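Local coordinates for protein V-type ATP synthase alpha chain (Thermoplasma volcanium, PDB 4O1S) that is an intein carried by the A subunit of a V-type ATPase, a compact, mainly beta-stranded domain of the Hint clan, at residues V91-L100 / V108-I119; T10-K18 / D50-V58. All blocks are in the same frame, centred on the assembly; numbering follows the deposited sequence.

Interaction 1 (V91-L100 / V108-I119); sequences VTPVHKLFVL and VMASNLKVGDMI. With SO4 (sulfate ion), chain G.
Val99 and Val108 meet methyl to methyl on the face that also carries Leu97, Val99 CG2 against Val108 CG1, slanting across each other. Val99 CG1 stands anti to the backbone N (chi1 -179°), which leaves CG2 as the branch turned to this cluster, and the same CG2 reaches Leu113 CD1 at 3.9 Å. Leu97 extends the patch, its CD2 lying 4.3 Å from Ala110 CB while CD1 approaches Ile119 CD1; Leu167 of the adjoining strand 165-168 and Ile81 of strand 77-83, in another sheet, also pack on Leu97. On the other face Lys96 and Met109 cross, with Lys96 CE 4.0 Å from Met109 CG. Beyond CG the lysine is extended and its end leads away from the partner segment, the amine forming a long, weak ion pair with Glu107. A sulfate ion accepts a bond at O4 from Met109 N (2.8 Å, 165° at the hydrogen). The backbones are tied by a reciprocal pair between Leu97 and Val108, each N to the other O, and by Ala110 N, which gives to His95 O at 2.8 Å. Ser111 N uses an in-plane lone pair of Pro93 O. Farther along, Leu100 N gives to Met118 O beside a single Val99-Ile119 bridge. The core is the antiparallel beta hairpin of strands 96-101 and 104-109, entered through a type I turn whose Thr92-Pro93-Val94-His95 sequence fits the TxxH block B motif of inteins.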
ATOM      1  N   VAL A  91      -6.548   2.709  -4.357  1.00 27.43           N
ATOM      2  CA  VAL A  91      -6.364   3.196  -3.000  1.00 23.54           C
ATOM      3  C   VAL A  91      -7.393   4.250  -2.646  1.00 26.47           C
ATOM      4  O   VAL A  91      -8.150   4.762  -3.474  1.00 28.43           O
ATOM      5  CB  VAL A  91      -4.947   3.769  -2.758  1.00 20.33           C
ATOM      6  CG1 VAL A  91      -3.876   2.700  -3.012  1.00 20.26           C
ATOM      7  CG2 VAL A  91      -4.716   4.981  -3.650  1.00 17.89           C
ATOM      8  N   THR A  92      -7.395   4.546  -1.371  1.00 31.69           N
ATOM      9  CA  THR A  92      -8.203   5.576  -0.786  1.00 36.78           C
ATOM     10  C   THR A  92      -7.711   6.930  -1.331  1.00 37.75           C
ATOM     11  O   THR A  92      -6.526   7.086  -1.607  1.00 36.36           O
ATOM     12  CB  THR A  92      -7.971   5.439   0.730  1.00 35.48           C
ATOM     13  OG1 THR A  92      -9.143   4.887   1.353  1.00 32.15           O
ATOM     14  CG2 THR A  92      -7.562   6.724   1.340  1.00 25.18           C
ATOM     15  N   PRO A  93      -8.620   7.908  -1.518  1.00 34.56           N
ATOM     16  CA  PRO A  93      -8.231   9.220  -2.067  1.00 29.00           C
ATOM     17  C   PRO A  93      -7.133   9.937  -1.298  1.00 32.39           C
ATOM     18  O   PRO A  93      -6.343  10.632  -1.956  1.00 37.14           O
ATOM     19  CB  PRO A  93      -9.520  10.030  -2.001  1.00 13.80           C
ATOM     20  CG  PRO A  93     -10.577   9.034  -2.134  1.00 18.82           C
ATOM     21  CD  PRO A  93     -10.082   7.764  -1.452  1.00 29.29           C
ATOM     22  N   VAL A  94      -7.080   9.780   0.033  1.00 29.68           N
ATOM     23  CA  VAL A  94      -6.057  10.455   0.850  1.00 28.52           C
ATOM     24  C   VAL A  94      -4.708   9.723   0.904  1.00 36.05           C
ATOM     25  O   VAL A  94      -3.719  10.286   1.380  1.00 41.62           O
ATOM     26  CB  VAL A  94      -6.533  10.790   2.297  1.00 26.01           C
ATOM     27  CG1 VAL A  94      -7.633  11.809   2.279  1.00 14.39           C
ATOM     28  CG2 VAL A  94      -6.993   9.560   3.032  1.00 20.11           C
ATOM     29  N   HIS A  95      -4.674   8.481   0.419  1.00 31.53           N
ATOM     30  CA  HIS A  95      -3.425   7.734   0.301  1.00 24.64           C
ATOM     31  C   HIS A  95      -2.448   8.456  -0.610  1.00 30.13           C
ATOM     32  O   HIS A  95      -2.861   9.128  -1.560  1.00 32.88           O
ATOM     33  CB  HIS A  95      -3.679   6.338  -0.250  1.00 23.27           C
ATOM     34  CG  HIS A  95      -2.745   5.311   0.286  1.00 29.74           C
ATOM     35  ND1 HIS A  95      -1.429   5.597   0.579  1.00 39.49           N
ATOM     36  CD2 HIS A  95      -2.937   4.016   0.630  1.00 33.00           C
ATOM     37  CE1 HIS A  95      -0.847   4.515   1.061  1.00 40.67           C
ATOM     38  NE2 HIS A  95      -1.738   3.541   1.101  1.00 33.97           N
ATOM     39  N   LYS A  96      -1.154   8.307  -0.319  1.00 32.35           N
ATOM     40  CA  LYS A  96      -0.099   9.046  -1.032  1.00 29.63           C
ATOM     41  C   LYS A  96       0.820   8.188  -1.872  1.00 32.45           C
ATOM     42  O   LYS A  96       1.181   7.062  -1.491  1.00 31.86           O
ATOM     43  CB  LYS A  96       0.754   9.869  -0.069  1.00 25.98           C
ATOM     44  CG  LYS A  96       0.054  11.113   0.391  1.00 29.94           C
ATOM     45  CD  LYS A  96       0.688  11.707   1.621  1.00 31.45           C
ATOM     46  CE  LYS A  96       0.033  13.048   1.916  1.00 38.38           C
ATOM     47  NZ  LYS A  96       0.731  13.790   2.985  1.00 47.85           N
ATOM     48  N   LEU A  97       1.188   8.735  -3.027  1.00 31.11           N
ATOM     49  CA  LEU A  97       2.172   8.109  -3.894  1.00 26.04           C
ATOM     50  C   LEU A  97       3.355   9.060  -3.944  1.00 30.96           C
ATOM     51  O   LEU A  97       3.262  10.206  -3.491  1.00 31.75           O
ATOM     52  CB  LEU A  97       1.611   7.880  -5.298  1.00 27.84           C
ATOM     53  CG  LEU A  97       0.426   6.935  -5.623  1.00 30.03           C
ATOM     54  CD1 LEU A  97       0.783   5.501  -5.435  1.00 29.21           C
ATOM     55  CD2 LEU A  97      -0.857   7.249  -4.834  1.00 26.22           C
ATOM     56  N   PHE A  98       4.469   8.589  -4.482  1.00 31.00           N
ATOM     57  CA  PHE A  98       5.642   9.434  -4.644  1.00 24.18           C
ATOM     58  C   PHE A  98       5.809   9.794  -6.105  1.00 26.10           C
ATOM     59  O   PHE A  98       5.783   8.913  -6.979  1.00 29.90           O
ATOM     60  CB  PHE A  98       6.884   8.701  -4.149  1.00 26.33           C
ATOM     61  CG  PHE A  98       6.943   8.579  -2.669  1.00 25.40           C
ATOM     62  CD1 PHE A  98       7.287   9.687  -1.886  1.00 30.07           C
ATOM     63  CD2 PHE A  98       6.623   7.372  -2.049  1.00 24.11           C
ATOM     64  CE1 PHE A  98       7.327   9.597  -0.500  1.00 30.91           C
ATOM     65  CE2 PHE A  98       6.658   7.253  -0.661  1.00 24.68           C
ATOM     66  CZ  PHE A  98       7.007   8.367   0.120  1.00 31.66           C
ATOM     67  N   VAL A  99       5.984  11.084  -6.378  1.00 26.75           N
ATOM     68  CA  VAL A  99       6.115  11.552  -7.761  1.00 25.30           C
ATOM     69  C   VAL A  99       7.442  12.217  -8.038  1.00 26.59           C
ATOM     70  O   VAL A  99       7.875  13.103  -7.306  1.00 30.15           O
ATOM     71  CB  VAL A  99       4.989  12.542  -8.136  1.00 20.39           C
ATOM     72  CG1 VAL A  99       5.126  12.993  -9.581  1.00 19.15           C
ATOM     73  CG2 VAL A  99       3.687  11.863  -7.975  1.00 25.64           C
ATOM     74  N   LEU A 100       8.072  11.792  -9.123  1.00 28.40           N
ATOM     75  CA  LEU A 100       9.279  12.439  -9.594  1.00 32.06           C
ATOM     76  C   LEU A 100       8.937  13.704 -10.368  1.00 34.22           C
ATOM     77  O   LEU A 100       8.410  13.628 -11.461  1.00 33.03           O
ATOM     78  CB  LEU A 100      10.046  11.481 -10.494  1.00 33.25           C
ATOM     79  CG  LEU A 100      11.270  12.076 -11.184  1.00 35.52           C
ATOM     80  CD1 LEU A 100      12.288  12.597 -10.165  1.00 33.07           C
ATOM     81  CD2 LEU A 100      11.882  11.024 -12.088  1.00 29.53           C
ATOM     82  N   VAL A 108       2.252  12.771  -3.063  1.00 33.08           N
ATOM     83  CA  VAL A 108       1.021  13.336  -3.577  1.00 33.15           C
ATOM     84  C   VAL A 108      -0.151  12.418  -3.253  1.00 30.84           C
ATOM     85  O   VAL A 108      -0.025  11.191  -3.275  1.00 34.00           O
ATOM     86  CB  VAL A 108       1.106  13.611  -5.094  1.00 41.58           C
ATOM     87  CG1 VAL A 108       1.262  12.325  -5.818  1.00 56.71           C
ATOM     88  CG2 VAL A 108      -0.161  14.295  -5.595  1.00 37.63           C
ATOM     89  N   MET A 109      -1.284  13.024  -2.926  1.00 30.23           N
ATOM     90  CA  MET A 109      -2.491  12.277  -2.650  1.00 26.90           C
ATOM     91  C   MET A 109      -3.043  11.736  -3.931  1.00 23.60           C
ATOM     92  O   MET A 109      -3.009  12.395  -4.984  1.00 29.99           O
ATOM     93  CB  MET A 109      -3.534  13.154  -1.961  1.00 31.15           C
ATOM     94  CG  MET A 109      -3.130  13.510  -0.543  1.00 38.21           C
ATOM     95  SD  MET A 109      -4.535  14.097   0.399  1.00 45.80           S
ATOM     96  CE  MET A 109      -4.857  15.581  -0.533  1.00 19.28           C
ATOM     97  N   ALA A 110      -3.553  10.523  -3.830  1.00 15.72           N
ATOM     98  CA  ALA A 110      -4.209   9.885  -4.946  1.00 20.57           C
ATOM     99  C   ALA A 110      -5.199  10.866  -5.620  1.00 28.38           C
ATOM    100  O   ALA A 110      -5.279  10.987  -6.856  1.00 37.21           O
ATOM    101  CB  ALA A 110      -4.899   8.614  -4.449  1.00 24.85           C
ATOM    102  N   SER A 111      -5.912  11.620  -4.800  1.00 31.04           N
ATOM    103  CA  SER A 111      -6.862  12.584  -5.332  1.00 29.76           C
ATOM    104  C   SER A 111      -6.201  13.784  -6.010  1.00 30.51           C
ATOM    105  O   SER A 111      -6.894  14.565  -6.636  1.00 34.11           O
ATOM    106  CB  SER A 111      -7.799  13.057  -4.231  1.00 29.06           C
ATOM    107  OG  SER A 111      -7.063  13.697  -3.209  1.00 41.87           O
ATOM    108  N   ASN A 112      -4.880  13.947  -5.904  1.00 24.96           N
ATOM    109  CA  ASN A 112      -4.230  15.062  -6.622  1.00 26.35           C
ATOM    110  C   ASN A 112      -3.331  14.600  -7.748  1.00 31.08           C
ATOM    111  O   ASN A 112      -2.846  15.397  -8.559  1.00 27.26           O
ATOM    112  CB  ASN A 112      -3.446  15.968  -5.682  1.00 29.58           C
ATOM    113  CG  ASN A 112      -4.339  16.708  -4.721  1.00 36.32           C
ATOM    114  OD1 ASN A 112      -5.448  17.120  -5.076  1.00 46.86           O
ATOM    115  ND2 ASN A 112      -3.876  16.862  -3.488  1.00 29.48           N
ATOM    116  N   LEU A 113      -3.097  13.297  -7.776  1.00 30.28           N
ATOM    117  CA  LEU A 113      -2.421  12.686  -8.894  1.00 30.68           C
ATOM    118  C   LEU A 113      -3.053  13.075 -10.252  1.00 33.27           C
ATOM    119  O   LEU A 113      -4.286  13.168 -10.391  1.00 46.90           O
ATOM    120  CB  LEU A 113      -2.461  11.186  -8.690  1.00 32.85           C
ATOM    121  CG  LEU A 113      -1.357  10.403  -9.369  1.00 37.84           C
ATOM    122  CD1 LEU A 113      -0.013  10.935  -8.883  1.00 32.48           C
ATOM    123  CD2 LEU A 113      -1.564   8.915  -9.039  1.00 37.31           C
ATOM    124  N   LYS A 114      -2.202  13.323 -11.243  1.00 26.50           N
ATOM    125  CA  LYS A 114      -2.654  13.601 -12.606  1.00 27.30           C
ATOM    126  C   LYS A 114      -2.129  12.524 -13.533  1.00 30.45           C
ATOM    127  O   LYS A 114      -1.042  11.997 -13.310  1.00 30.05           O
ATOM    128  CB  LYS A 114      -2.123  14.940 -13.111  1.00 23.19           C
ATOM    129  CG  LYS A 114      -2.084  16.075 -12.089  1.00 34.88           C
ATOM    130  CD  LYS A 114      -3.471  16.515 -11.615  1.00 52.19           C
ATOM    131  CE  LYS A 114      -3.375  17.675 -10.601  1.00 60.65           C
ATOM    132  NZ  LYS A 114      -4.676  17.953  -9.917  1.00 63.75           N
ATOM    133  N   VAL A 115      -2.886  12.191 -14.573  1.00 29.55           N
ATOM    134  CA  VAL A 115      -2.318  11.359 -15.618  1.00 32.24           C
ATOM    135  C   VAL A 115      -1.096  12.093 -16.129  1.00 37.06           C
ATOM    136  O   VAL A 115      -1.045  13.335 -16.124  1.00 36.12           O
ATOM    137  CB  VAL A 115      -3.289  11.093 -16.774  1.00 30.06           C
ATOM    138  CG1 VAL A 115      -4.569  10.498 -16.233  1.00 34.73           C
ATOM    139  CG2 VAL A 115      -3.568  12.375 -17.559  1.00 27.10           C
ATOM    140  N   GLY A 116      -0.094  11.318 -16.522  1.00 34.94           N
ATOM    141  CA  GLY A 116       1.177  11.893 -16.912  1.00 37.38           C
ATOM    142  C   GLY A 116       2.214  11.808 -15.808  1.00 33.93           C
ATOM    143  O   GLY A 116       3.392  11.582 -16.091  1.00 32.22           O
ATOM    144  N   ASP A 117       1.776  11.967 -14.559  1.00 30.37           N
ATOM    145  CA  ASP A 117       2.659  11.833 -13.396  1.00 31.99           C
ATOM    146  C   ASP A 117       3.493  10.542 -13.347  1.00 33.25           C
ATOM    147  O   ASP A 117       3.016   9.464 -13.701  1.00 37.94           O
ATOM    148  CB  ASP A 117       1.864  12.004 -12.094  1.00 32.63           C
ATOM    149  CG  ASP A 117       1.367  13.430 -11.905  1.00 35.55           C
ATOM    150  OD1 ASP A 117       1.781  14.292 -12.720  1.00 37.28           O
ATOM    151  OD2 ASP A 117       0.591  13.693 -10.946  1.00 31.80           O
ATOM    152  N   MET A 118       4.747  10.662 -12.908  1.00 32.81           N
ATOM    153  CA  MET A 118       5.641   9.506 -12.793  1.00 25.63           C
ATOM    154  C   MET A 118       5.699   9.023 -11.357  1.00 31.60           C
ATOM    155  O   MET A 118       6.219   9.721 -10.473  1.00 43.02           O
ATOM    156  CB  MET A 118       7.044   9.847 -13.306  1.00 20.31           C
ATOM    157  CG  MET A 118       7.052  10.109 -14.791  1.00 28.49           C
ATOM    158  SD  MET A 118       8.606  10.734 -15.426  1.00 49.00           S
ATOM    159  CE  MET A 118       9.414   9.199 -15.841  1.00 82.94           C
ATOM    160  N   ILE A 119       5.151   7.839 -11.105  1.00 28.46           N
ATOM    161  CA  ILE A 119       5.089   7.394  -9.728  1.00 30.35           C
ATOM    162  C   ILE A 119       6.156   6.367  -9.426  1.00 28.52           C
ATOM    163  O   ILE A 119       6.620   5.663 -10.314  1.00 25.40           O
ATOM    164  CB  ILE A 119       3.683   6.915  -9.309  1.00 27.26           C
ATOM    165  CG1 ILE A 119       3.266   5.664 -10.068  1.00 20.37           C
ATOM    166  CG2 ILE A 119       2.663   8.015  -9.532  1.00 21.17           C
ATOM    167  CD1 ILE A 119       1.948   5.093  -9.515  1.00 15.65           C
TER
HETATM  168  S   SO4 G 205      -0.775  16.538  -1.482  1.00 97.94           S
HETATM  169  O1  SO4 G 205      -0.020  17.486  -2.316  1.00 98.48           O
HETATM  170  O2  SO4 G 205       0.128  15.658  -0.728  1.00103.30           O
HETATM  171  O3  SO4 G 205      -1.576  17.257  -0.483  1.00 99.14           O
HETATM  172  O4  SO4 G 205      -1.623  15.746  -2.384  1.00 89.77           O
HETATM  173  O   HOH W   1       5.818  13.223 -12.820  1.00 29.02           O

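Interaction 2 (T10-K18 / D50-V58); sequences TPVYLADGK and DPIQIYSYV
The ring of Tyr55 runs along the backbone of Tyr13, Leu14 and Ala15. Leu14 O lies at its edge, near the ring plane and 3.2 Å from Tyr55 CE2, whereas Tyr13 O and Ala15 CA approach obliquely. The phenol end extends as far as Ala15, whose CB is 4.0 Å from Tyr55 CZ. With Tyr55 CG beside its own backbone N (chi1 -73°), the ring lies alongside the Tyr13-Ala15 backbone, and Ile62 of strand 61-75 also touches it. The other flat group, Tyr13, behaves differently: its CB meets Tyr55 CD2 at 4.1 Å, but the ring leads away, and its hydroxyl is hydrogen-bonded to Gly161 O. Leu14 and Ile54 pass slantwise, Leu14 CD1 lying 3.9 Å from Ile54 CG2.

Two backbone bonds flank this crossing. Ala15 N gives to Gln53 O at 2.8 Å, with the donor tilted 30° from the carbonyl plane, while the bond from Tyr55 N to Tyr13 O is weak. They bracket a single bridge between Leu14 and Ile54, and the absence of further pairing is consistent with the 91° between strands 11-13 and 51-58. Beyond Leu14 the chain reverses in a type I turn to Gly17, closed by Gly17 N on Leu14 O; Asp16 OD1 takes Lys18 N in an Asx turn, met from above the carboxylate plane, and Leu14 N bonds to Lys18 O at 3.1 Å. Gly17 has a positive phi, which suits glycine. Together these features make a type I turn with a G1 bulge, the tight end of the 11-13/19-21 beta hairpin, laid across residues 51-58, the part of strand 43-58 beyond its corner at residue 50, in the all-beta Hint fold.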
ATOM      1  N   THR A  10      -5.216  -5.751  -3.097  1.00 27.80           N
ATOM      2  CA  THR A  10      -3.857  -5.286  -3.212  1.00 24.63           C
ATOM      3  C   THR A  10      -2.914  -6.383  -2.756  1.00 30.34           C
ATOM      4  O   THR A  10      -3.039  -6.884  -1.641  1.00 32.19           O
ATOM      5  CB  THR A  10      -3.636  -4.032  -2.337  1.00 23.32           C
ATOM      6  OG1 THR A  10      -4.586  -3.018  -2.695  1.00 16.38           O
ATOM      7  CG2 THR A  10      -2.206  -3.491  -2.498  1.00 17.80           C
ATOM      8  N   PRO A  11      -1.962  -6.762  -3.625  1.00 33.43           N
ATOM      9  CA  PRO A  11      -0.890  -7.664  -3.211  1.00 33.91           C
ATOM     10  C   PRO A  11       0.057  -6.936  -2.288  1.00 33.41           C
ATOM     11  O   PRO A  11       0.417  -5.787  -2.548  1.00 26.15           O
ATOM     12  CB  PRO A  11      -0.152  -7.972  -4.525  1.00 27.48           C
ATOM     13  CG  PRO A  11      -1.080  -7.580  -5.599  1.00 22.41           C
ATOM     14  CD  PRO A  11      -1.844  -6.410  -5.045  1.00 27.71           C
ATOM     15  N   VAL A  12       0.448  -7.606  -1.216  1.00 35.95           N
ATOM     16  CA  VAL A  12       1.600  -7.176  -0.454  1.00 34.69           C
ATOM     17  C   VAL A  12       2.671  -8.234  -0.609  1.00 34.24           C
ATOM     18  O   VAL A  12       2.366  -9.372  -0.946  1.00 36.53           O
ATOM     19  CB  VAL A  12       1.251  -6.978   0.995  1.00 34.60           C
ATOM     20  CG1 VAL A  12       0.209  -5.919   1.080  1.00 40.79           C
ATOM     21  CG2 VAL A  12       0.712  -8.234   1.559  1.00 37.34           C
ATOM     22  N   TYR A  13       3.928  -7.851  -0.403  1.00 40.48           N
ATOM     23  CA  TYR A  13       5.050  -8.751  -0.678  1.00 38.01           C
ATOM     24  C   TYR A  13       5.742  -9.154   0.615  1.00 37.60           C
ATOM     25  O   TYR A  13       6.362  -8.322   1.290  1.00 41.64           O
ATOM     26  CB  TYR A  13       6.003  -8.107  -1.699  1.00 32.03           C
ATOM     27  CG  TYR A  13       5.266  -7.854  -3.000  1.00 39.18           C
ATOM     28  CD1 TYR A  13       5.208  -8.838  -3.993  1.00 42.07           C
ATOM     29  CD2 TYR A  13       4.554  -6.672  -3.204  1.00 38.92           C
ATOM     30  CE1 TYR A  13       4.500  -8.634  -5.168  1.00 38.05           C
ATOM     31  CE2 TYR A  13       3.842  -6.454  -4.376  1.00 38.77           C
ATOM     32  CZ  TYR A  13       3.817  -7.441  -5.356  1.00 43.81           C
ATOM     33  OH  TYR A  13       3.111  -7.257  -6.530  1.00 49.11           O
ATOM     34  N   LEU A  14       5.582 -10.423   0.993  1.00 37.53           N
ATOM     35  CA  LEU A  14       6.224 -10.923   2.216  1.00 42.90           C
ATOM     36  C   LEU A  14       7.647 -11.356   1.908  1.00 50.95           C
ATOM     37  O   LEU A  14       7.977 -11.726   0.770  1.00 48.85           O
ATOM     38  CB  LEU A  14       5.516 -12.110   2.833  1.00 40.72           C
ATOM     39  CG  LEU A  14       4.020 -12.150   3.090  1.00 32.30           C
ATOM     40  CD1 LEU A  14       3.537 -10.841   3.651  1.00 20.97           C
ATOM     41  CD2 LEU A  14       3.314 -12.512   1.801  1.00 45.14           C
ATOM     42  N   ALA A  15       8.481 -11.320   2.941  1.00 56.32           N
ATOM     43  CA  ALA A  15       9.906 -11.564   2.796  1.00 55.10           C
ATOM     44  C   ALA A  15      10.197 -13.017   2.449  1.00 59.43           C
ATOM     45  O   ALA A  15      11.242 -13.328   1.880  1.00 67.53           O
ATOM     46  CB  ALA A  15      10.637 -11.141   4.044  1.00 58.69           C
ATOM     47  N   ASP A  16       9.263 -13.902   2.779  1.00 60.81           N
ATOM     48  CA  ASP A  16       9.406 -15.313   2.447  1.00 63.63           C
ATOM     49  C   ASP A  16       9.245 -15.618   0.951  1.00 62.53           C
ATOM     50  O   ASP A  16       9.260 -16.788   0.560  1.00 59.09           O
ATOM     51  CB  ASP A  16       8.455 -16.169   3.300  1.00 73.14           C
ATOM     52  CG  ASP A  16       6.991 -16.066   2.869  1.00 76.54           C
ATOM     53  OD1 ASP A  16       6.633 -15.126   2.114  1.00 76.49           O
ATOM     54  OD2 ASP A  16       6.198 -16.943   3.306  1.00 72.12           O
ATOM     55  N   GLY A  17       9.092 -14.572   0.129  1.00 63.89           N
ATOM     56  CA  GLY A  17       8.944 -14.716  -1.314  1.00 61.68           C
ATOM     57  C   GLY A  17       7.491 -14.734  -1.750  1.00 58.83           C
ATOM     58  O   GLY A  17       7.162 -14.494  -2.920  1.00 52.15           O
ATOM     59  N   LYS A  18       6.610 -15.001  -0.791  1.00 62.41           N
ATOM     60  CA  LYS A  18       5.186 -15.105  -1.092  1.00 69.45           C
ATOM     61  C   LYS A  18       4.526 -13.779  -1.436  1.00 59.23           C
ATOM     62  O   LYS A  18       4.984 -12.698  -1.051  1.00 51.24           O
ATOM     63  CB  LYS A  18       4.423 -15.783   0.049  1.00 75.61           C
ATOM     64  CG  LYS A  18       4.151 -17.274  -0.189  1.00 81.63           C
ATOM     65  CD  LYS A  18       5.433 -18.041  -0.525  1.00 83.04           C
ATOM     66  CE  LYS A  18       5.229 -19.549  -0.503  1.00 81.02           C
ATOM     67  NZ  LYS A  18       6.501 -20.233  -0.126  1.00 81.30           N
ATOM     68  N   ASP A  50       3.094 -12.432  16.144  1.00 41.53           N
ATOM     69  CA  ASP A  50       4.294 -12.464  15.291  1.00 34.90           C
ATOM     70  C   ASP A  50       4.158 -11.438  14.202  1.00 42.79           C
ATOM     71  O   ASP A  50       3.276 -11.562  13.341  1.00 44.68           O
ATOM     72  CB  ASP A  50       4.460 -13.790  14.552  1.00 40.27           C
ATOM     73  CG  ASP A  50       4.656 -14.957  15.466  1.00 62.20           C
ATOM     74  OD1 ASP A  50       5.171 -14.770  16.589  1.00 67.90           O
ATOM     75  OD2 ASP A  50       4.295 -16.077  15.048  1.00 74.15           O
ATOM     76  N   PRO A  51       5.059 -10.454  14.189  1.00 51.95           N
ATOM     77  CA  PRO A  51       5.040  -9.413  13.155  1.00 49.61           C
ATOM     78  C   PRO A  51       5.091 -10.033  11.765  1.00 38.77           C
ATOM     79  O   PRO A  51       5.743 -11.055  11.544  1.00 33.39           O
ATOM     80  CB  PRO A  51       6.329  -8.640  13.418  1.00 58.75           C
ATOM     81  CG  PRO A  51       7.239  -9.656  14.070  1.00 63.10           C
ATOM     82  CD  PRO A  51       6.311 -10.450  14.959  1.00 59.46           C
ATOM     83  N   ILE A  52       4.384  -9.420  10.836  1.00 32.45           N
ATOM     84  CA  ILE A  52       4.406  -9.892   9.474  1.00 35.17           C
ATOM     85  C   ILE A  52       5.654  -9.295   8.861  1.00 44.96           C
ATOM     86  O   ILE A  52       5.937  -8.108   9.033  1.00 47.89           O
ATOM     87  CB  ILE A  52       3.100  -9.501   8.709  1.00 47.19           C
ATOM     88  CG1 ILE A  52       2.474 -10.730   8.077  1.00 53.23           C
ATOM     89  CG2 ILE A  52       3.333  -8.485   7.637  1.00 50.17           C
ATOM     90  CD1 ILE A  52       1.835 -11.658   9.096  1.00 58.50           C
ATOM     91  N   GLN A  53       6.434 -10.121   8.182  1.00 44.96           N
ATOM     92  CA  GLN A  53       7.655  -9.615   7.599  1.00 41.62           C
ATOM     93  C   GLN A  53       7.493  -9.248   6.129  1.00 44.95           C
ATOM     94  O   GLN A  53       7.360 -10.117   5.258  1.00 42.71           O
ATOM     95  CB  GLN A  53       8.760 -10.617   7.790  1.00 44.50           C
ATOM     96  CG  GLN A  53       9.238 -10.639   9.194  1.00 61.01           C
ATOM     97  CD  GLN A  53      10.337 -11.650   9.391  1.00 80.48           C
ATOM     98  OE1 GLN A  53      10.786 -12.282   8.433  1.00 87.64           O
ATOM     99  NE2 GLN A  53      10.782 -11.815  10.639  1.00 85.69           N
ATOM    100  N   ILE A  54       7.522  -7.945   5.874  1.00 41.46           N
ATOM    101  CA  ILE A  54       7.284  -7.408   4.549  1.00 42.37           C
ATOM    102  C   ILE A  54       8.454  -6.611   4.026  1.00 45.65           C
ATOM    103  O   ILE A  54       9.461  -6.443   4.707  1.00 52.76           O
ATOM    104  CB  ILE A  54       6.106  -6.444   4.567  1.00 37.50           C
ATOM    105  CG1 ILE A  54       6.014  -5.784   5.934  1.00 34.50           C
ATOM    106  CG2 ILE A  54       4.837  -7.173   4.230  1.00 37.77           C
ATOM    107  CD1 ILE A  54       5.549  -4.373   5.852  1.00 40.59           C
ATOM    108  N   TYR A  55       8.287  -6.080   2.820  1.00 47.28           N
ATOM    109  CA  TYR A  55       9.328  -5.291   2.179  1.00 45.49           C
ATOM    110  C   TYR A  55       9.007  -3.813   2.147  1.00 41.28           C
ATOM    111  O   TYR A  55       7.985  -3.410   1.614  1.00 45.50           O
ATOM    112  CB  TYR A  55       9.540  -5.772   0.759  1.00 46.17           C
ATOM    113  CG  TYR A  55      10.243  -7.097   0.663  1.00 49.25           C
ATOM    114  CD1 TYR A  55      11.621  -7.192   0.889  1.00 45.78           C
ATOM    115  CD2 TYR A  55       9.541  -8.251   0.327  1.00 50.61           C
ATOM    116  CE1 TYR A  55      12.280  -8.404   0.791  1.00 49.56           C
ATOM    117  CE2 TYR A  55      10.187  -9.464   0.217  1.00 59.02           C
ATOM    118  CZ  TYR A  55      11.561  -9.542   0.456  1.00 59.34           C
ATOM    119  OH  TYR A  55      12.224 -10.747   0.357  1.00 62.09           O
ATOM    120  N   SER A  56       9.884  -3.008   2.727  1.00 42.81           N
ATOM    121  CA  SER A  56       9.733  -1.564   2.687  1.00 52.85           C
ATOM    122  C   SER A  56      10.743  -1.015   1.723  1.00 56.45           C
ATOM    123  O   SER A  56      11.564  -1.761   1.194  1.00 64.82           O
ATOM    124  CB  SER A  56       9.986  -0.941   4.052  1.00 61.94           C
ATOM    125  OG  SER A  56       8.972  -1.306   4.957  1.00 65.33           O
ATOM    126  N   TYR A  57      10.697   0.290   1.495  1.00 48.09           N
ATOM    127  CA  TYR A  57      11.591   0.859   0.512  1.00 50.90           C
ATOM    128  C   TYR A  57      12.214   2.079   1.103  1.00 51.11           C
ATOM    129  O   TYR A  57      11.512   3.014   1.466  1.00 56.58           O
ATOM    130  CB  TYR A  57      10.844   1.208  -0.776  1.00 60.67           C
ATOM    131  CG  TYR A  57      11.749   1.391  -1.973  1.00 63.40           C
ATOM    132  CD1 TYR A  57      12.536   0.340  -2.444  1.00 71.40           C
ATOM    133  CD2 TYR A  57      11.819   2.609  -2.641  1.00 51.96           C
ATOM    134  CE1 TYR A  57      13.374   0.503  -3.548  1.00 67.21           C
ATOM    135  CE2 TYR A  57      12.655   2.785  -3.740  1.00 48.95           C
ATOM    136  CZ  TYR A  57      13.425   1.728  -4.189  1.00 56.98           C
ATOM    137  OH  TYR A  57      14.254   1.886  -5.275  1.00 56.67           O
ATOM    138  N   VAL A  58      13.534   2.053   1.228  1.00 57.45           N
ATOM    139  CA  VAL A  58      14.263   3.183   1.783  1.00 59.60           C
ATOM    140  C   VAL A  58      15.324   3.652   0.819  1.00 66.86           C
ATOM    141  O   VAL A  58      16.097   2.843   0.282  1.00 64.13           O
ATOM    142  CB  VAL A  58      14.972   2.853   3.102  1.00 52.31           C
ATOM    143  CG1 VAL A  58      15.433   4.140   3.748  1.00 51.35           C
ATOM    144  CG2 VAL A  58      14.054   2.103   4.046  1.00 50.87           C
TER

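The two contacts lie on opposite sides of the chain's centre, their own centres 22 Å apart, and although their nearest atoms come within about 6 Å they do not touch. Along the chain, both segments of interaction 2 precede those of interaction 1. Strands 158-160 and 165-168, neighbours in one sheet, link them: strand 165-168 pairs with 96-101 of interaction 1, and strand 158-160 offers Phe158 and Ile159 to Val12 and Tyr13 of interaction 2. Asn157 also spans the two, touching Phe98 while hydrogen-bonding to Tyr57 O. Two sulfate ions and the 4-(2-hydroxyethyl)-1-piperazine ethanesulfonic acid beside Pro93, probably all from the crystallisation liquor, belong to the interaction 1 side.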